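Local coordinates for protein lantibiotic dehydratase (Microbispora corallina, PDB 5EHK) that probably dehydrates serine and threonine side chains of the NAI-107 precursor peptide, in a tRNA-dependent reaction that would use glutamyl-tRNA to activate their hydroxyls, at residues Gly817-Leu822 / Gly905-Glu910; His849-Trp854 / Val869-Glu874; Ile935-Leu940 / Cys1037-Ala1042; Ala960-Phe965 / Asp991-Trp996. One frame throughout, in Å; residues are numbered along the deposited sequence.

Interaction 1 of 4, residues Gly817-Leu822 / Gly905-Glu910; sequences GPWLYL and GQYDPE
An aromatic cluster of Trp-819, Tyr-821 and Tyr-907 lies against one face of a four-stranded antiparallel sheet, where the loop that follows outer strand 902-905 turns back over strand 819-824. Trp-819 and Tyr-821, two residues apart on the strand, project to the same side and leave a cleft between their rings; the ring of Tyr-907 is the wedge that fills it. Its CG stands anti to the backbone N (chi1 -177°), which carries the ring, edge first, between the two. One edge atom, Tyr-907 CD2, sits over the centre of the indole, 3.5 Å from CD2 of Trp-819. The other, Tyr-907 CD1, lies over the phenol face of Tyr-821 but displaced toward the rim, 3.5 Å from Tyr-821 CE2. Both pairs are T-shaped, with the Tyr-907 plane turned 69° from the indole six-membered ring and 64° from the Tyr-821 ring. The indole is thereby sandwiched, since Pro-818 CB lies over its opposite face. Pro-909 N in turn covers a face of Tyr-907, while Pro-909 CG adds a looser contact 4.3 Å from Trp-819 CZ2. Arg-870 of the neighbouring strand 864-872 touches all three rings. Gly-905, which also pairs with a strand of the second subunit and so carries the sheet across the dimer interface, fixes where the loop departs. Its N-H donates to Tyr-821 O over 3.0 Å, the nitrogen lying nearly along the C=O axis, and a water that donates to Gly-905 O over 2.5 Å sits beside Tyr-821 N.

Interaction 2 of 4, residues His849-Trp854 / Val869-Glu874; sequences HGADRW and VRFRGE
Phe-871 and Trp-854 form the apolar centre, cross-strand neighbours in a non-hydrogen-bonded antiparallel pair with CA atoms 4.3 Å apart. The Phe-871 ring meets the root of the tryptophan, CD1 to Trp-854 CB 3.9 Å, because the indole leads away toward Val-839 and Val-843 of helix 839-848. Ala-851, whose N closes the Schellman motif that ends this helix, with Gly-850 as its C-prime residue, sets its CB beside Phe-871 CB. The contact thus closes the open end of the hairpin formed by strands 853-861 and 864-872. Next outward come the backbone bonds: Arg-872 N donates to Arg-853 O over 2.7 Å, and Asp-852 N to Arg-872 O, both within the carbonyl planes. On the other face, Arg-872 is bent at chi3 (81°) and grips Asp-852 side-on. Arg-872 NE reaches the syn lone pair of Asp-852 OD2 at 2.6 Å, whereas Arg-872 NH2 meets Asp-852 OD1 at 2.6 Å from above the carboxylate plane, the two flat groups being 30° apart. Arg-853 runs alongside, its CG over one guanidinium face, 3.6 Å from Arg-872 NH2. Helix 920-942 supplies further partners: Glu-921 for Arg-872, Glu-924 for Arg-870 and Gln-928 for Arg-853. With so many arginines gathered here, Asp-852 is probably held ionised, and the acids of that helix would offset the remaining positive charge.

Interaction 3 of 4, residues Ile935-Leu940 / Cys1037-Ala1042; sequences ISLLRL and CQVLAA
Ile-935 opens this turn of helix 920-942 but takes no part in the pairing and packs instead on Trp-854 of strand 853-861. Ser-936 is the first residue to meet the partner helix: its CB lies 3.6 Å from Ala-1042 CB, so the beta carbons touch, with OG beside the contact. This pair has the closest CA atoms of the contact, 6.1 Å apart. The Ser-936 hydroxyl is linked through one water to the backbone of the partner helix, the water lying 2.9 Å from Ser-936 OG and donating to Ala-1042 O. Leu-937 follows with CG anti to its carbonyl carbon and CD1 anti to CA, which leaves CD2 as the branch that does the touching. Leu-937 CD2 sits beside Ala-1042 CB at 4.0 Å and also faces Val-1039 CG1, bridging two positions one helical turn apart. The arrangement is an antiparallel helix pair, with short axes 9.6 Å apart at closest approach and N-to-C directions 161° apart; the start of 935-940 therefore meets the end of 1037-1042. Phe-946 of the loop leading to helix 950-965 also touches both Leu-940 and Val-1039, and Ile-956 of that helix reaches Val-1039. One turn beyond Ser-936, Leu-940 repeats the rotamer of Leu-937 (chi1 -66°) but presents both methyls. Leu-940 CD1 points at the partner backbone, 3.6 Å from Gln-1038 O and 3.8 Å from Gln-1038 CB. Leu-940 CD2 lies against the end of the same side chain, 4.0 Å from Gln-1038 OE1, the two side chains crossing obliquely.

Interaction 4 of 4, residues Ala960-Phe965 / Asp991-Trp996; sequences ALADAF and DPAAAW
The short axes of helices 960-965 and 992-996 come within 7.2 Å at a steep crossing angle of 110°. Their backbones are nearest at Asp-963 and Ala-993, whose CA atoms are 4.2 Å apart, and Asp-991 holds the N-cap position of the second helix. Such an approach suits the small side chains at the crossing. Ala-962 CB points into the partner helix, 3.7 Å from Ala-993 CA, and also touches Trp-996 CB, one turn on, at 3.9 Å. Pro-992, in the first turn, lays its CB against the carbonyl oxygens of Ala-962 and Asp-963. This is alanine-rich packing of two crossing helices in the C-terminal region, against helices 1044-1059 and 1068-1085. The large side chains stand to one side of the crossing. Trp-996, with CG anti to its carbonyl carbon, brings its indole edge to the first helix, so that CD1 lies 3.2 Å from Ala-962 O near the ring plane. Its NE1 is hydrogen-bonded to Gly-966 O, which helps to set the rotation of the ring. Phe-965, with CG anti to the backbone N (chi1 -169°), puts CD2 3.5 Å from Trp-996 CZ2. The two rings meet obliquely, their planes 87° apart, and Val-1074 of helix 1068-1085 packs on both. At the far margin two carboxylates approach, Asp-963 OD1 lying 5.1 Å from Asp-991 OD1; like charges so near would disfavour double ionisation, though the N-cap position probably offsets this for Asp-991.

Interactions 1 and 2 share one antiparallel sheet: strands 819-824 and 864-872 are neighbours in it, bonded backbone to backbone. Interaction 1 is a surface contact that reaches into the dimer interface and rests on ring edges meeting faces, whereas interaction 2, partly buried, adds paired charges to its strand bonds. Interactions 3 and 4 are helical and mostly apolar. Helix 920-942 joins the sheet to the helical part, since it faces the arginines of interaction 2 and, further along, carries the first segment of interaction 3. Interaction 4, the buried contact, is nested in the chain within 935-1042, its centre about 19 Å from that of interaction 3.

Interaction 1 of 4, residues Gly817-Leu822 / Gly905-Glu910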
loop_
_atom_site.group_PDB
_atom_site.type_symbol
_atom_site.label_atom_id
_atom_site.label_comp_id
_atom_site.label_asym_id
_atom_site.label_seq_id
_atom_site.Cartn_x
_atom_site.Cartn_y
_atom_site.Cartn_z
ATOM N N GLY A 817 34.814 14.849 -9.334
ATOM C CA GLY A 817 34.146 16.029 -9.851
ATOM C C GLY A 817 34.405 16.633 -11.218
ATOM O O GLY A 817 35.017 17.690 -11.314
ATOM N N PRO A 818 33.900 15.999 -12.289
ATOM C CA PRO A 818 33.681 16.858 -13.463
ATOM C C PRO A 818 32.340 17.590 -13.276
ATOM O O PRO A 818 32.210 18.776 -13.579
ATOM C CB PRO A 818 33.611 15.863 -14.627
ATOM C CG PRO A 818 33.125 14.593 -14.017
ATOM C CD PRO A 818 33.547 14.590 -12.546
ATOM N N TRP A 819 31.361 16.861 -12.750
ATOM C CA TRP A 819 30.048 17.402 -12.446
ATOM C C TRP A 819 29.830 17.651 -10.938
ATOM O O TRP A 819 30.134 16.796 -10.097
ATOM C CB TRP A 819 28.962 16.435 -12.930
ATOM C CG TRP A 819 29.268 15.676 -14.203
ATOM C CD1 TRP A 819 29.832 14.429 -14.304
ATOM C CD2 TRP A 819 28.955 16.082 -15.547
ATOM N NE1 TRP A 819 29.930 14.057 -15.626
ATOM C CE2 TRP A 819 29.391 15.047 -16.409
ATOM C CE3 TRP A 819 28.364 17.226 -16.107
ATOM C CZ2 TRP A 819 29.245 15.122 -17.802
ATOM C CZ3 TRP A 819 28.220 17.300 -17.489
ATOM C CH2 TRP A 819 28.664 16.258 -18.320
ATOM N N LEU A 820 29.276 18.818 -10.623
ATOM C CA LEU A 820 28.627 19.074 -9.347
ATOM C C LEU A 820 27.108 18.912 -9.540
ATOM O O LEU A 820 26.508 19.641 -10.341
ATOM C CB LEU A 820 28.941 20.497 -8.948
ATOM C CG LEU A 820 28.736 20.950 -7.520
ATOM C CD1 LEU A 820 29.349 19.930 -6.566
ATOM C CD2 LEU A 820 29.420 22.309 -7.364
ATOM N N TYR A 821 26.493 17.935 -8.863
ATOM C CA TYR A 821 25.043 17.686 -9.012
ATOM C C TYR A 821 24.280 17.861 -7.692
ATOM O O TYR A 821 24.359 17.015 -6.796
ATOM C CB TYR A 821 24.818 16.293 -9.576
ATOM C CG TYR A 821 23.530 16.095 -10.331
ATOM C CD1 TYR A 821 22.941 17.147 -11.039
ATOM C CD2 TYR A 821 22.964 14.815 -10.461
ATOM C CE1 TYR A 821 21.766 16.949 -11.798
ATOM C CE2 TYR A 821 21.806 14.604 -11.224
ATOM C CZ TYR A 821 21.208 15.673 -11.893
ATOM O OH TYR A 821 20.049 15.476 -12.645
ATOM N N LEU A 822 23.536 18.958 -7.583
ATOM C CA LEU A 822 22.815 19.306 -6.362
ATOM C C LEU A 822 21.379 18.849 -6.365
ATOM O O LEU A 822 20.672 19.015 -7.361
ATOM C CB LEU A 822 22.807 20.810 -6.209
ATOM C CG LEU A 822 24.139 21.433 -5.859
ATOM C CD1 LEU A 822 24.085 22.891 -6.245
ATOM C CD2 LEU A 822 24.335 21.287 -4.378
ATOM N N GLY A 905 24.647 14.482 -5.302
ATOM C CA GLY A 905 24.505 13.138 -5.848
ATOM C C GLY A 905 25.304 12.931 -7.120
ATOM O O GLY A 905 25.784 13.895 -7.704
ATOM N N GLN A 906 25.406 11.685 -7.580
ATOM C CA GLN A 906 26.181 11.373 -8.788
ATOM C C GLN A 906 25.418 11.721 -10.036
ATOM O O GLN A 906 24.209 11.542 -10.091
ATOM C CB GLN A 906 26.528 9.896 -8.824
ATOM C CG GLN A 906 27.594 9.463 -7.835
ATOM C CD GLN A 906 27.657 7.958 -7.718
ATOM O OE1 GLN A 906 26.833 7.368 -7.036
ATOM N NE2 GLN A 906 28.633 7.331 -8.377
ATOM N N TYR A 907 26.108 12.237 -11.050
ATOM C CA TYR A 907 25.430 12.512 -12.314
ATOM C C TYR A 907 25.740 11.432 -13.366
ATOM O O TYR A 907 26.874 11.290 -13.807
ATOM C CB TYR A 907 25.809 13.902 -12.810
ATOM C CG TYR A 907 25.102 14.282 -14.078
ATOM C CD1 TYR A 907 23.714 14.242 -14.162
ATOM C CD2 TYR A 907 25.823 14.635 -15.210
ATOM C CE1 TYR A 907 23.068 14.577 -15.325
ATOM C CE2 TYR A 907 25.187 14.970 -16.375
ATOM C CZ TYR A 907 23.814 14.939 -16.431
ATOM O OH TYR A 907 23.200 15.266 -17.617
ATOM N N ASP A 908 24.729 10.675 -13.776
ATOM C CA ASP A 908 24.913 9.749 -14.890
ATOM C C ASP A 908 24.228 10.276 -16.135
ATOM O O ASP A 908 23.047 10.040 -16.300
ATOM C CB ASP A 908 24.351 8.366 -14.542
ATOM C CG ASP A 908 24.498 7.358 -15.697
ATOM O OD1 ASP A 908 25.306 7.617 -16.629
ATOM O OD2 ASP A 908 23.817 6.300 -15.661
ATOM N N PRO A 909 24.969 10.979 -17.015
ATOM C CA PRO A 909 24.408 11.537 -18.259
ATOM C C PRO A 909 23.965 10.439 -19.220
ATOM O O PRO A 909 24.712 9.489 -19.452
ATOM C CB PRO A 909 25.591 12.296 -18.870
ATOM C CG PRO A 909 26.794 11.574 -18.356
ATOM C CD PRO A 909 26.433 11.127 -16.961
ATOM N N GLU A 910 22.757 10.546 -19.750
ATOM C CA GLU A 910 22.249 9.506 -20.635
ATOM C C GLU A 910 22.247 9.961 -22.107
ATOM O O GLU A 910 21.188 10.152 -22.710
ATOM C CB GLU A 910 20.862 9.045 -20.184
ATOM C CG GLU A 910 19.928 10.180 -19.748
ATOM C CD GLU A 910 18.724 9.680 -18.957
ATOM O OE1 GLU A 910 18.843 8.638 -18.262
ATOM O OE2 GLU A 910 17.654 10.333 -19.039
HETATM O O HOH W 1 27.917 15.254 -7.428
#

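Interaction 2 of 4, residues His849-Trp854 / Val869-Glu874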
loop_
_atom_site.group_PDB
_atom_site.type_symbol
_atom_site.label_atom_id
_atom_site.label_comp_id
_atom_site.label_asym_id
_atom_site.label_seq_id
_atom_site.Cartn_x
_atom_site.Cartn_y
_atom_site.Cartn_z
ATOM N N HIS A 849 33.061 31.003 -11.067
ATOM C CA HIS A 849 34.017 29.974 -10.658
ATOM C C HIS A 849 34.337 29.079 -11.849
ATOM O O HIS A 849 34.903 27.990 -11.710
ATOM C CB HIS A 849 33.477 29.144 -9.507
ATOM C CG HIS A 849 33.516 29.850 -8.196
ATOM N ND1 HIS A 849 34.542 29.688 -7.298
ATOM C CD2 HIS A 849 32.642 30.711 -7.623
ATOM C CE1 HIS A 849 34.307 30.428 -6.230
ATOM N NE2 HIS A 849 33.162 31.061 -6.402
ATOM N N GLY A 850 33.912 29.539 -13.018
ATOM C CA GLY A 850 34.306 28.924 -14.264
ATOM C C GLY A 850 33.514 27.716 -14.703
ATOM O O GLY A 850 33.984 26.977 -15.566
ATOM N N ALA A 851 32.314 27.518 -14.158
ATOM C CA ALA A 851 31.495 26.393 -14.601
ATOM C C ALA A 851 31.117 26.681 -16.038
ATOM O O ALA A 851 30.795 27.817 -16.368
ATOM C CB ALA A 851 30.266 26.233 -13.736
ATOM N N ASP A 852 31.210 25.677 -16.903
ATOM C CA ASP A 852 31.055 25.913 -18.345
ATOM C C ASP A 852 29.662 25.530 -18.823
ATOM O O ASP A 852 29.203 25.960 -19.887
ATOM C CB ASP A 852 32.157 25.198 -19.155
ATOM C CG ASP A 852 31.857 23.716 -19.417
ATOM O OD1 ASP A 852 32.235 23.225 -20.488
ATOM O OD2 ASP A 852 31.279 23.018 -18.557
ATOM N N ARG A 853 29.002 24.698 -18.033
ATOM C CA ARG A 853 27.652 24.280 -18.325
ATOM C C ARG A 853 26.858 24.186 -17.030
ATOM O O ARG A 853 27.388 23.787 -15.996
ATOM C CB ARG A 853 27.664 22.930 -19.029
ATOM C CG ARG A 853 28.115 22.989 -20.458
ATOM C CD ARG A 853 27.095 23.722 -21.306
ATOM N NE ARG A 853 27.611 23.990 -22.649
ATOM C CZ ARG A 853 27.414 25.118 -23.325
ATOM N NH1 ARG A 853 26.692 26.093 -22.804
ATOM N NH2 ARG A 853 27.934 25.263 -24.537
ATOM N N TRP A 854 25.582 24.542 -17.090
ATOM C CA TRP A 854 24.703 24.358 -15.947
ATOM C C TRP A 854 23.320 24.044 -16.480
ATOM O O TRP A 854 23.011 24.406 -17.608
ATOM C CB TRP A 854 24.663 25.607 -15.064
ATOM C CG TRP A 854 23.727 26.633 -15.610
ATOM C CD1 TRP A 854 24.020 27.588 -16.530
ATOM C CD2 TRP A 854 22.345 26.805 -15.281
ATOM N NE1 TRP A 854 22.919 28.339 -16.794
ATOM C CE2 TRP A 854 21.870 27.886 -16.039
ATOM C CE3 TRP A 854 21.459 26.145 -14.420
ATOM C CZ2 TRP A 854 20.562 28.337 -15.963
ATOM C CZ3 TRP A 854 20.163 26.583 -14.342
ATOM C CH2 TRP A 854 19.721 27.672 -15.111
ATOM N N VAL A 869 20.048 20.650 -9.753
ATOM C CA VAL A 869 20.778 21.608 -10.550
ATOM C C VAL A 869 22.132 21.029 -10.854
ATOM O O VAL A 869 22.800 20.526 -9.955
ATOM C CB VAL A 869 20.929 22.943 -9.807
ATOM C CG1 VAL A 869 21.678 23.948 -10.666
ATOM C CG2 VAL A 869 19.543 23.470 -9.410
ATOM N N ARG A 870 22.545 21.080 -12.120
ATOM C CA ARG A 870 23.876 20.553 -12.459
ATOM C C ARG A 870 24.883 21.578 -12.981
ATOM O O ARG A 870 24.559 22.351 -13.853
ATOM C CB ARG A 870 23.798 19.434 -13.479
ATOM C CG ARG A 870 25.128 18.735 -13.454
ATOM C CD ARG A 870 25.380 17.791 -14.587
ATOM N NE ARG A 870 25.242 18.349 -15.931
ATOM C CZ ARG A 870 25.997 19.316 -16.429
ATOM N NH1 ARG A 870 26.943 19.874 -15.689
ATOM N NH2 ARG A 870 25.798 19.725 -17.671
ATOM N N PHE A 871 26.110 21.556 -12.469
ATOM C CA PHE A 871 27.169 22.419 -13.008
ATOM C C PHE A 871 28.285 21.557 -13.546
ATOM O O PHE A 871 28.576 20.498 -12.991
ATOM C CB PHE A 871 27.766 23.330 -11.945
ATOM C CG PHE A 871 26.765 24.198 -11.248
ATOM C CD1 PHE A 871 26.537 25.490 -11.674
ATOM C CD2 PHE A 871 26.078 23.727 -10.133
ATOM C CE1 PHE A 871 25.631 26.299 -11.024
ATOM C CE2 PHE A 871 25.177 24.522 -9.487
ATOM C CZ PHE A 871 24.944 25.820 -9.938
ATOM N N ARG A 872 28.911 22.008 -14.628
ATOM C CA ARG A 872 30.093 21.340 -15.148
ATOM C C ARG A 872 31.281 22.286 -15.077
ATOM O O ARG A 872 31.170 23.481 -15.366
ATOM C CB ARG A 872 29.872 20.849 -16.573
ATOM C CG ARG A 872 31.063 20.093 -17.137
ATOM C CD ARG A 872 30.826 19.578 -18.558
ATOM N NE ARG A 872 31.022 20.605 -19.573
ATOM C CZ ARG A 872 30.822 20.393 -20.866
ATOM N NH1 ARG A 872 30.439 19.190 -21.268
ATOM N NH2 ARG A 872 31.019 21.364 -21.747
ATOM N N GLY A 873 32.420 21.751 -14.663
ATOM C CA GLY A 873 33.621 22.554 -14.572
ATOM C C GLY A 873 34.835 21.764 -14.149
ATOM O O GLY A 873 34.799 20.544 -13.977
ATOM N N GLU A 874 35.927 22.487 -13.997
ATOM C CA GLU A 874 37.167 21.932 -13.506
ATOM C C GLU A 874 37.055 21.568 -12.027
ATOM O O GLU A 874 36.552 22.355 -11.224
ATOM C CB GLU A 874 38.288 22.939 -13.753
ATOM C CG GLU A 874 38.234 23.478 -15.179
ATOM C CD GLU A 874 39.506 24.189 -15.615
ATOM O OE1 GLU A 874 39.912 25.169 -14.937
ATOM O OE2 GLU A 874 40.084 23.761 -16.650
#

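Interaction 3 of 4, residues Ile935-Leu940 / Cys1037-Ala1042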
loop_
_atom_site.group_PDB
_atom_site.type_symbol
_atom_site.label_atom_id
_atom_site.label_comp_id
_atom_site.label_asym_id
_atom_site.label_seq_id
_atom_site.Cartn_x
_atom_site.Cartn_y
_atom_site.Cartn_z
ATOM N N ILE A 935 13.576 29.862 -16.689
ATOM C CA ILE A 935 13.693 30.875 -15.654
ATOM C C ILE A 935 13.182 32.242 -16.139
ATOM O O ILE A 935 12.444 32.926 -15.424
ATOM C CB ILE A 935 15.135 30.979 -15.154
ATOM C CG1 ILE A 935 15.511 29.684 -14.454
ATOM C CG2 ILE A 935 15.308 32.163 -14.240
ATOM C CD1 ILE A 935 16.873 29.731 -13.854
ATOM N N SER A 936 13.568 32.624 -17.357
ATOM C CA SER A 936 13.105 33.873 -17.976
ATOM C C SER A 936 11.588 33.954 -18.060
ATOM O O SER A 936 10.987 34.972 -17.677
ATOM C CB SER A 936 13.639 33.982 -19.399
ATOM O OG SER A 936 14.849 34.695 -19.438
ATOM N N LEU A 937 10.989 32.863 -18.547
ATOM C CA LEU A 937 9.559 32.761 -18.737
ATOM C C LEU A 937 8.812 32.787 -17.392
ATOM O O LEU A 937 7.801 33.482 -17.231
ATOM C CB LEU A 937 9.243 31.490 -19.517
ATOM C CG LEU A 937 9.713 31.454 -20.971
ATOM C CD1 LEU A 937 9.337 30.151 -21.642
ATOM C CD2 LEU A 937 9.148 32.625 -21.775
ATOM N N LEU A 938 9.330 32.057 -16.413
ATOM C CA LEU A 938 8.712 32.043 -15.098
ATOM C C LEU A 938 8.734 33.433 -14.486
ATOM O O LEU A 938 7.792 33.819 -13.802
ATOM C CB LEU A 938 9.409 31.036 -14.181
ATOM C CG LEU A 938 9.099 29.573 -14.495
ATOM C CD1 LEU A 938 10.085 28.643 -13.795
ATOM C CD2 LEU A 938 7.657 29.237 -14.110
ATOM N N ARG A 939 9.816 34.173 -14.729
ATOM C CA ARG A 939 9.959 35.523 -14.201
ATOM C C ARG A 939 8.977 36.499 -14.861
ATOM O O ARG A 939 8.461 37.399 -14.197
ATOM C CB ARG A 939 11.395 36.023 -14.328
ATOM C CG ARG A 939 12.364 35.375 -13.375
ATOM C CD ARG A 939 13.803 35.790 -13.672
ATOM N NE ARG A 939 13.971 37.210 -13.401
ATOM C CZ ARG A 939 14.379 37.698 -12.237
ATOM N NH1 ARG A 939 14.710 36.864 -11.256
ATOM N NH2 ARG A 939 14.477 39.016 -12.064
ATOM N N LEU A 940 8.708 36.320 -16.153
ATOM C CA LEU A 940 7.670 37.125 -16.803
ATOM C C LEU A 940 6.345 36.793 -16.142
ATOM O O LEU A 940 5.551 37.672 -15.800
ATOM C CB LEU A 940 7.576 36.850 -18.307
ATOM C CG LEU A 940 8.769 37.244 -19.179
ATOM C CD1 LEU A 940 8.524 36.901 -20.649
ATOM C CD2 LEU A 940 9.113 38.721 -19.008
ATOM N N CYS A 1037 6.168 39.300 -27.437
ATOM C CA CYS A 1037 7.528 39.533 -27.893
ATOM C C CYS A 1037 8.529 39.070 -26.849
ATOM O O CYS A 1037 9.524 38.424 -27.174
ATOM C CB CYS A 1037 7.732 41.014 -28.220
ATOM S SG CYS A 1037 7.159 41.426 -29.867
ATOM N N GLN A 1038 8.255 39.401 -25.588
ATOM C CA GLN A 1038 9.150 39.048 -24.505
ATOM C C GLN A 1038 9.222 37.537 -24.336
ATOM O O GLN A 1038 10.217 36.991 -23.849
ATOM C CB GLN A 1038 8.757 39.731 -23.200
ATOM C CG GLN A 1038 9.221 41.168 -23.055
ATOM C CD GLN A 1038 8.841 41.767 -21.696
ATOM O OE1 GLN A 1038 7.680 41.723 -21.267
ATOM N NE2 GLN A 1038 9.835 42.298 -20.999
ATOM N N VAL A 1039 8.156 36.862 -24.734
ATOM C CA VAL A 1039 8.153 35.420 -24.711
ATOM C C VAL A 1039 9.127 34.901 -25.740
ATOM O O VAL A 1039 9.980 34.066 -25.431
ATOM C CB VAL A 1039 6.767 34.871 -24.991
ATOM C CG1 VAL A 1039 6.833 33.388 -25.171
ATOM C CG2 VAL A 1039 5.847 35.204 -23.827
ATOM N N LEU A 1040 9.039 35.425 -26.957
ATOM C CA LEU A 1040 9.906 34.934 -28.030
ATOM C C LEU A 1040 11.388 35.278 -27.835
ATOM O O LEU A 1040 12.254 34.478 -28.192
ATOM C CB LEU A 1040 9.410 35.392 -29.403
ATOM C CG LEU A 1040 8.071 34.819 -29.879
ATOM C CD1 LEU A 1040 7.853 35.153 -31.349
ATOM C CD2 LEU A 1040 7.981 33.327 -29.662
ATOM N N ALA A 1041 11.678 36.451 -27.278
ATOM C CA ALA A 1041 13.067 36.841 -27.032
ATOM C C ALA A 1041 13.712 35.863 -26.054
ATOM O O ALA A 1041 14.846 35.410 -26.258
ATOM C CB ALA A 1041 13.144 38.249 -26.469
ATOM N N ALA A 1042 12.967 35.510 -25.010
ATOM C CA ALA A 1042 13.484 34.630 -23.975
ATOM C C ALA A 1042 13.813 33.229 -24.504
ATOM O O ALA A 1042 14.528 32.483 -23.852
ATOM C CB ALA A 1042 12.498 34.549 -22.815
HETATM O O HOH W 2 16.481 33.613 -21.570
#

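Interaction 4 of 4, residues Ala960-Phe965 / Asp991-Trp996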
loop_
_atom_site.group_PDB
_atom_site.type_symbol
_atom_site.label_atom_id
_atom_site.label_comp_id
_atom_site.label_asym_id
_atom_site.label_seq_id
_atom_site.Cartn_x
_atom_site.Cartn_y
_atom_site.Cartn_z
ATOM N N ALA A 960 8.076 26.183 -30.581
ATOM C CA ALA A 960 9.294 26.891 -30.952
ATOM C C ALA A 960 10.500 25.945 -31.020
ATOM O O ALA A 960 11.376 26.119 -31.881
ATOM C CB ALA A 960 9.560 28.020 -29.986
ATOM N N LEU A 961 10.553 24.959 -30.122
ATOM C CA LEU A 961 11.625 23.972 -30.175
ATOM C C LEU A 961 11.496 23.078 -31.404
ATOM O O LEU A 961 12.471 22.849 -32.109
ATOM C CB LEU A 961 11.686 23.135 -28.891
ATOM C CG LEU A 961 12.939 22.282 -28.639
ATOM C CD1 LEU A 961 13.207 22.181 -27.146
ATOM C CD2 LEU A 961 12.814 20.881 -29.230
ATOM N N ALA A 962 10.289 22.565 -31.641
ATOM C CA ALA A 962 9.992 21.763 -32.830
ATOM C C ALA A 962 10.396 22.460 -34.118
ATOM O O ALA A 962 10.997 21.816 -34.982
ATOM C CB ALA A 962 8.530 21.392 -32.875
ATOM N N ASP A 963 10.060 23.754 -34.251
ATOM C CA ASP A 963 10.469 24.547 -35.418
ATOM C C ASP A 963 11.972 24.494 -35.472
ATOM O O ASP A 963 12.544 24.127 -36.482
ATOM C CB ASP A 963 10.001 26.022 -35.338
ATOM C CG ASP A 963 10.019 26.755 -36.723
ATOM O OD1 ASP A 963 9.174 26.431 -37.587
ATOM O OD2 ASP A 963 10.834 27.676 -36.954
ATOM N N ALA A 964 12.604 24.762 -34.340
ATOM C CA ALA A 964 14.037 25.022 -34.317
ATOM C C ALA A 964 14.897 23.803 -34.650
ATOM O O ALA A 964 15.927 23.939 -35.313
ATOM C CB ALA A 964 14.448 25.628 -32.970
ATOM N N PHE A 965 14.451 22.615 -34.249
ATOM C CA PHE A 965 15.219 21.404 -34.520
ATOM C C PHE A 965 15.435 21.256 -36.017
ATOM O O PHE A 965 16.489 20.780 -36.466
ATOM C CB PHE A 965 14.536 20.158 -33.974
ATOM C CG PHE A 965 15.412 18.935 -34.001
ATOM C CD1 PHE A 965 16.324 18.693 -32.985
ATOM C CD2 PHE A 965 15.335 18.034 -35.044
ATOM C CE1 PHE A 965 17.131 17.568 -33.004
ATOM C CE2 PHE A 965 16.142 16.912 -35.074
ATOM C CZ PHE A 965 17.041 16.677 -34.057
ATOM N N ASP A 991 7.575 22.269 -42.908
ATOM C CA ASP A 991 6.956 22.560 -41.606
ATOM C C ASP A 991 7.443 21.616 -40.508
ATOM O O ASP A 991 6.690 20.732 -40.076
ATOM C CB ASP A 991 5.436 22.432 -41.719
ATOM C CG ASP A 991 4.708 23.130 -40.591
ATOM O OD1 ASP A 991 5.379 23.827 -39.798
ATOM O OD2 ASP A 991 3.466 22.999 -40.506
ATOM N N PRO A 992 8.690 21.823 -40.029
ATOM C CA PRO A 992 9.305 20.970 -38.997
ATOM C C PRO A 992 8.543 20.988 -37.658
ATOM O O PRO A 992 8.608 20.010 -36.908
ATOM C CB PRO A 992 10.722 21.552 -38.844
ATOM C CG PRO A 992 10.907 22.479 -40.013
ATOM C CD PRO A 992 9.540 22.988 -40.331
ATOM N N ALA A 993 7.868 22.097 -37.358
ATOM C CA ALA A 993 7.047 22.204 -36.166
ATOM C C ALA A 993 5.977 21.137 -36.180
ATOM O O ALA A 993 5.883 20.320 -35.267
ATOM C CB ALA A 993 6.409 23.585 -36.085
ATOM N N ALA A 994 5.176 21.127 -37.237
ATOM C CA ALA A 994 4.122 20.126 -37.370
ATOM C C ALA A 994 4.727 18.722 -37.423
ATOM O O ALA A 994 4.149 17.773 -36.889
ATOM C CB ALA A 994 3.230 20.409 -38.571
ATOM N N ALA A 995 5.877 18.603 -38.083
ATOM C CA ALA A 995 6.610 17.337 -38.160
ATOM C C ALA A 995 6.755 16.752 -36.776
ATOM O O ALA A 995 6.109 15.769 -36.434
ATOM C CB ALA A 995 7.986 17.546 -38.779
ATOM N N TRP A 996 7.573 17.403 -35.958
ATOM C CA TRP A 996 7.854 16.914 -34.612
ATOM C C TRP A 996 6.641 16.885 -33.668
ATOM O O TRP A 996 6.441 15.904 -32.954
ATOM C CB TRP A 996 9.007 17.703 -34.010
ATOM C CG TRP A 996 10.237 17.606 -34.830
ATOM C CD1 TRP A 996 10.893 18.629 -35.460
ATOM C CD2 TRP A 996 10.975 16.418 -35.114
ATOM N NE1 TRP A 996 11.992 18.142 -36.124
ATOM C CE2 TRP A 996 12.063 16.787 -35.928
ATOM C CE3 TRP A 996 10.821 15.079 -34.762
ATOM C CZ2 TRP A 996 12.990 15.866 -36.391
ATOM C CZ3 TRP A 996 11.736 14.170 -35.223
ATOM C CH2 TRP A 996 12.810 14.564 -36.028
#